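Local structure of deoxyhypusine hydroxylase (4D50) at residues A[192-203]-A[214-225]. The protein hydroxylates the deoxyhypusine side chain of translation factor eIF5A at a diiron centre, the second and last step in making hypusine. Residues are numbered along the deposited sequence; the frame is centred on the assembly and turned at random.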
# COMPACT_ATOMS: atom_id res chain seq x y z
N GLY A 192 -14.96 14.32 1.93
CA GLY A 192 -15.36 15.55 1.27
C GLY A 192 -14.19 16.30 0.65
O GLY A 192 -12.99 15.88 0.73
N GLU A 193 -14.53 17.43 0.02
CA GLU A 193 -13.60 18.20 -0.77
C GLU A 193 -12.60 18.90 0.09
O GLU A 193 -11.40 18.88 -0.22
CB GLU A 193 -14.36 19.19 -1.70
CG GLU A 193 -13.53 20.33 -2.28
CD GLU A 193 -14.40 21.37 -2.97
OE1 GLU A 193 -14.78 21.11 -4.10
OE2 GLU A 193 -14.60 22.47 -2.39
N GLU A 194 -13.00 19.47 1.23
CA GLU A 194 -12.06 20.15 2.08
C GLU A 194 -10.95 19.17 2.59
O GLU A 194 -9.78 19.51 2.64
CB GLU A 194 -12.77 20.77 3.30
CG GLU A 194 -11.94 21.80 4.03
CD GLU A 194 -12.40 22.15 5.47
OE1 GLU A 194 -13.46 21.71 5.93
OE2 GLU A 194 -11.65 22.86 6.15
N ALA A 195 -11.35 17.98 2.99
CA ALA A 195 -10.37 17.00 3.50
C ALA A 195 -9.45 16.48 2.35
O ALA A 195 -8.26 16.35 2.59
CB ALA A 195 -11.03 15.85 4.23
N ALA A 196 -10.01 16.30 1.17
CA ALA A 196 -9.25 15.87 -0.06
C ALA A 196 -8.14 16.84 -0.37
O ALA A 196 -7.00 16.45 -0.59
CB ALA A 196 -10.17 15.70 -1.23
N LEU A 197 -8.47 18.15 -0.34
CA LEU A 197 -7.44 19.14 -0.58
C LEU A 197 -6.47 19.34 0.54
O LEU A 197 -5.32 19.75 0.30
CB LEU A 197 -8.16 20.45 -0.96
CG LEU A 197 -9.18 20.40 -2.08
CD1 LEU A 197 -9.88 21.74 -2.08
CD2 LEU A 197 -8.49 20.17 -3.42
N ALA A 198 -6.90 19.18 1.81
CA ALA A 198 -5.98 19.21 2.90
C ALA A 198 -4.93 18.03 2.77
O ALA A 198 -3.75 18.24 2.85
CB ALA A 198 -6.71 19.13 4.20
N LEU A 199 -5.44 16.86 2.43
CA LEU A 199 -4.59 15.69 2.17
C LEU A 199 -3.58 16.05 1.07
O LEU A 199 -2.37 15.82 1.20
CB LEU A 199 -5.45 14.48 1.84
CG LEU A 199 -5.99 13.77 3.08
CD1 LEU A 199 -7.08 12.82 2.68
CD2 LEU A 199 -4.95 12.96 3.87
N ALA A 200 -4.09 16.68 0.01
CA ALA A 200 -3.29 16.87 -1.22
C ALA A 200 -2.13 17.81 -0.93
O ALA A 200 -1.11 17.69 -1.59
CB ALA A 200 -4.10 17.34 -2.39
N GLU A 201 -2.29 18.72 0.02
CA GLU A 201 -1.17 19.58 0.50
C GLU A 201 -0.05 18.73 1.01
O GLU A 201 1.10 19.13 0.94
CB GLU A 201 -1.61 20.59 1.54
CG GLU A 201 -2.63 21.59 1.03
CD GLU A 201 -3.06 22.61 2.12
OE1 GLU A 201 -2.21 23.32 2.64
OE2 GLU A 201 -4.25 22.71 2.39
N GLY A 202 -0.34 17.52 1.55
CA GLY A 202 0.76 16.69 1.97
C GLY A 202 1.66 16.16 0.87
O GLY A 202 2.74 15.63 1.14
N LEU A 203 1.26 16.31 -0.39
CA LEU A 203 2.11 15.91 -1.48
C LEU A 203 3.30 16.88 -1.67
O LEU A 203 4.18 16.58 -2.44
CB LEU A 203 1.35 15.80 -2.81
CG LEU A 203 0.30 14.71 -2.78
CD1 LEU A 203 -0.66 14.87 -3.93
CD2 LEU A 203 0.98 13.40 -2.75
N VAL A 214 0.09 9.63 1.51
CA VAL A 214 -0.92 10.61 1.08
C VAL A 214 -1.56 10.20 -0.22
O VAL A 214 -2.81 10.20 -0.37
CB VAL A 214 -0.27 12.01 0.98
CG1 VAL A 214 -1.23 13.05 0.37
CG2 VAL A 214 0.08 12.49 2.39
N GLY A 215 -0.71 9.75 -1.15
CA GLY A 215 -1.14 9.26 -2.49
C GLY A 215 -2.12 8.07 -2.31
O GLY A 215 -3.17 8.01 -2.90
N TYR A 216 -1.74 7.10 -1.49
CA TYR A 216 -2.57 5.94 -1.24
C TYR A 216 -3.95 6.34 -0.67
O TYR A 216 -5.00 5.92 -1.17
CB TYR A 216 -1.80 4.97 -0.31
CG TYR A 216 -2.59 3.80 0.26
CD1 TYR A 216 -3.26 3.90 1.50
CD2 TYR A 216 -2.63 2.55 -0.40
CE1 TYR A 216 -3.99 2.81 2.04
CE2 TYR A 216 -3.32 1.48 0.16
CZ TYR A 216 -4.02 1.63 1.35
OH TYR A 216 -4.68 0.51 1.92
N VAL A 217 -3.96 7.19 0.37
CA VAL A 217 -5.22 7.55 0.98
C VAL A 217 -6.10 8.41 0.05
O VAL A 217 -7.31 8.21 0.05
CB VAL A 217 -5.13 8.26 2.31
CG1 VAL A 217 -4.33 7.43 3.36
CG2 VAL A 217 -4.46 9.55 2.22
N LEU A 218 -5.48 9.21 -0.80
CA LEU A 218 -6.21 9.95 -1.85
C LEU A 218 -6.85 8.96 -2.84
O LEU A 218 -8.01 9.18 -3.28
CB LEU A 218 -5.32 11.01 -2.53
CG LEU A 218 -5.07 12.27 -1.70
CD1 LEU A 218 -3.95 13.10 -2.33
CD2 LEU A 218 -6.32 13.02 -1.36
N GLY A 219 -6.17 7.87 -3.19
CA GLY A 219 -6.72 6.83 -4.01
C GLY A 219 -7.83 6.07 -3.33
O GLY A 219 -8.81 5.59 -3.98
N GLN A 220 -7.80 5.99 -1.98
CA GLN A 220 -8.88 5.31 -1.25
C GLN A 220 -10.08 6.19 -1.16
O GLN A 220 -11.22 5.70 -1.44
CB GLN A 220 -8.42 4.98 0.17
CG GLN A 220 -7.42 3.89 0.29
CD GLN A 220 -7.26 3.51 1.78
OE1 GLN A 220 -6.88 4.32 2.62
NE2 GLN A 220 -7.62 2.30 2.07
N LEU A 221 -9.86 7.47 -0.82
CA LEU A 221 -10.91 8.48 -0.69
C LEU A 221 -11.57 8.69 -2.07
O LEU A 221 -12.81 8.79 -2.17
CB LEU A 221 -10.35 9.81 -0.26
CG LEU A 221 -11.32 10.96 -0.04
CD1 LEU A 221 -12.50 10.60 0.90
CD2 LEU A 221 -10.56 12.11 0.52
N GLN A 222 -10.77 8.65 -3.12
CA GLN A 222 -11.38 8.64 -4.47
C GLN A 222 -12.17 9.91 -4.75
O GLN A 222 -13.10 9.89 -5.61
CB GLN A 222 -12.27 7.37 -4.68
CG GLN A 222 -11.62 6.31 -5.54
CD GLN A 222 -12.59 5.22 -6.00
OE1 GLN A 222 -12.41 4.06 -5.70
NE2 GLN A 222 -13.62 5.60 -6.75
N HIS A 223 -11.84 11.02 -4.10
CA HIS A 223 -12.52 12.26 -4.33
C HIS A 223 -11.81 13.01 -5.46
O HIS A 223 -10.58 13.22 -5.44
CB HIS A 223 -12.56 13.17 -3.15
CG HIS A 223 -13.57 14.26 -3.27
ND1 HIS A 223 -13.43 15.35 -4.10
CD2 HIS A 223 -14.79 14.39 -2.69
CE1 HIS A 223 -14.49 16.12 -4.01
NE2 HIS A 223 -15.33 15.57 -3.16
N GLU A 224 -12.61 13.42 -6.45
CA GLU A 224 -12.09 13.98 -7.68
C GLU A 224 -11.35 15.34 -7.51
O GLU A 224 -10.61 15.76 -8.40
CB GLU A 224 -13.30 14.13 -8.65
CG GLU A 224 -13.01 14.04 -10.13
CD GLU A 224 -14.29 14.05 -10.98
OE1 GLU A 224 -15.32 13.46 -10.55
OE2 GLU A 224 -14.25 14.66 -12.09
N ALA A 225 -11.58 16.04 -6.40
CA ALA A 225 -10.95 17.36 -6.13
C ALA A 225 -9.43 17.22 -6.06
O ALA A 225 -8.74 18.20 -6.28
CB ALA A 225 -11.45 18.01 -4.84
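His223 ND1, on a ring laid against the first turn of helix 193-201, accepts the backbone N-H of Ala225 at 3.0 Å; the N-H...N angle of 166° and a donor near the ring plane mark a well-formed bond. The bond probably fixes the ring's rotation and is consistent with a neutral imidazole carrying its proton on NE2. With CG anti to the backbone N (chi1 -164°), the imidazole turns one face to Gly192 O and Glu193, whose CA lies 4.1 Å from the ring centroid, 21° off the normal: a CH-pi contact. Shortening His223 to an alanine is likely to cost Glu193 CA its CH-pi partner and leave Ala225 N without this acceptor. Ala225 CB packs against Leu197 CD2 at 3.9 Å.

Farther along, the contact is aliphatic. Leu218 splits its branches: CD2 slides past Leu199 CB at 3.6 Å, while CD1 meets Leu203 CD1 tip to tip at 4.1 Å. Leu199 CD2 crosses Val217 CG2 at about a right angle (3.8 Å), and Leu221 CD2 reaches Ala196 CB at 4.0 Å. Helix segments 193-201 and 214-221, their axes 9.6 Å apart at closest approach and nearly antiparallel, join HEAT-like repeats 3 and 4, with Met184 and Leu187 of helix 177-190 also touching Leu199. Cohesion between these repeats rests here on apolar packing and the imidazole face, helix 208-221 also carrying the iron ligand His212.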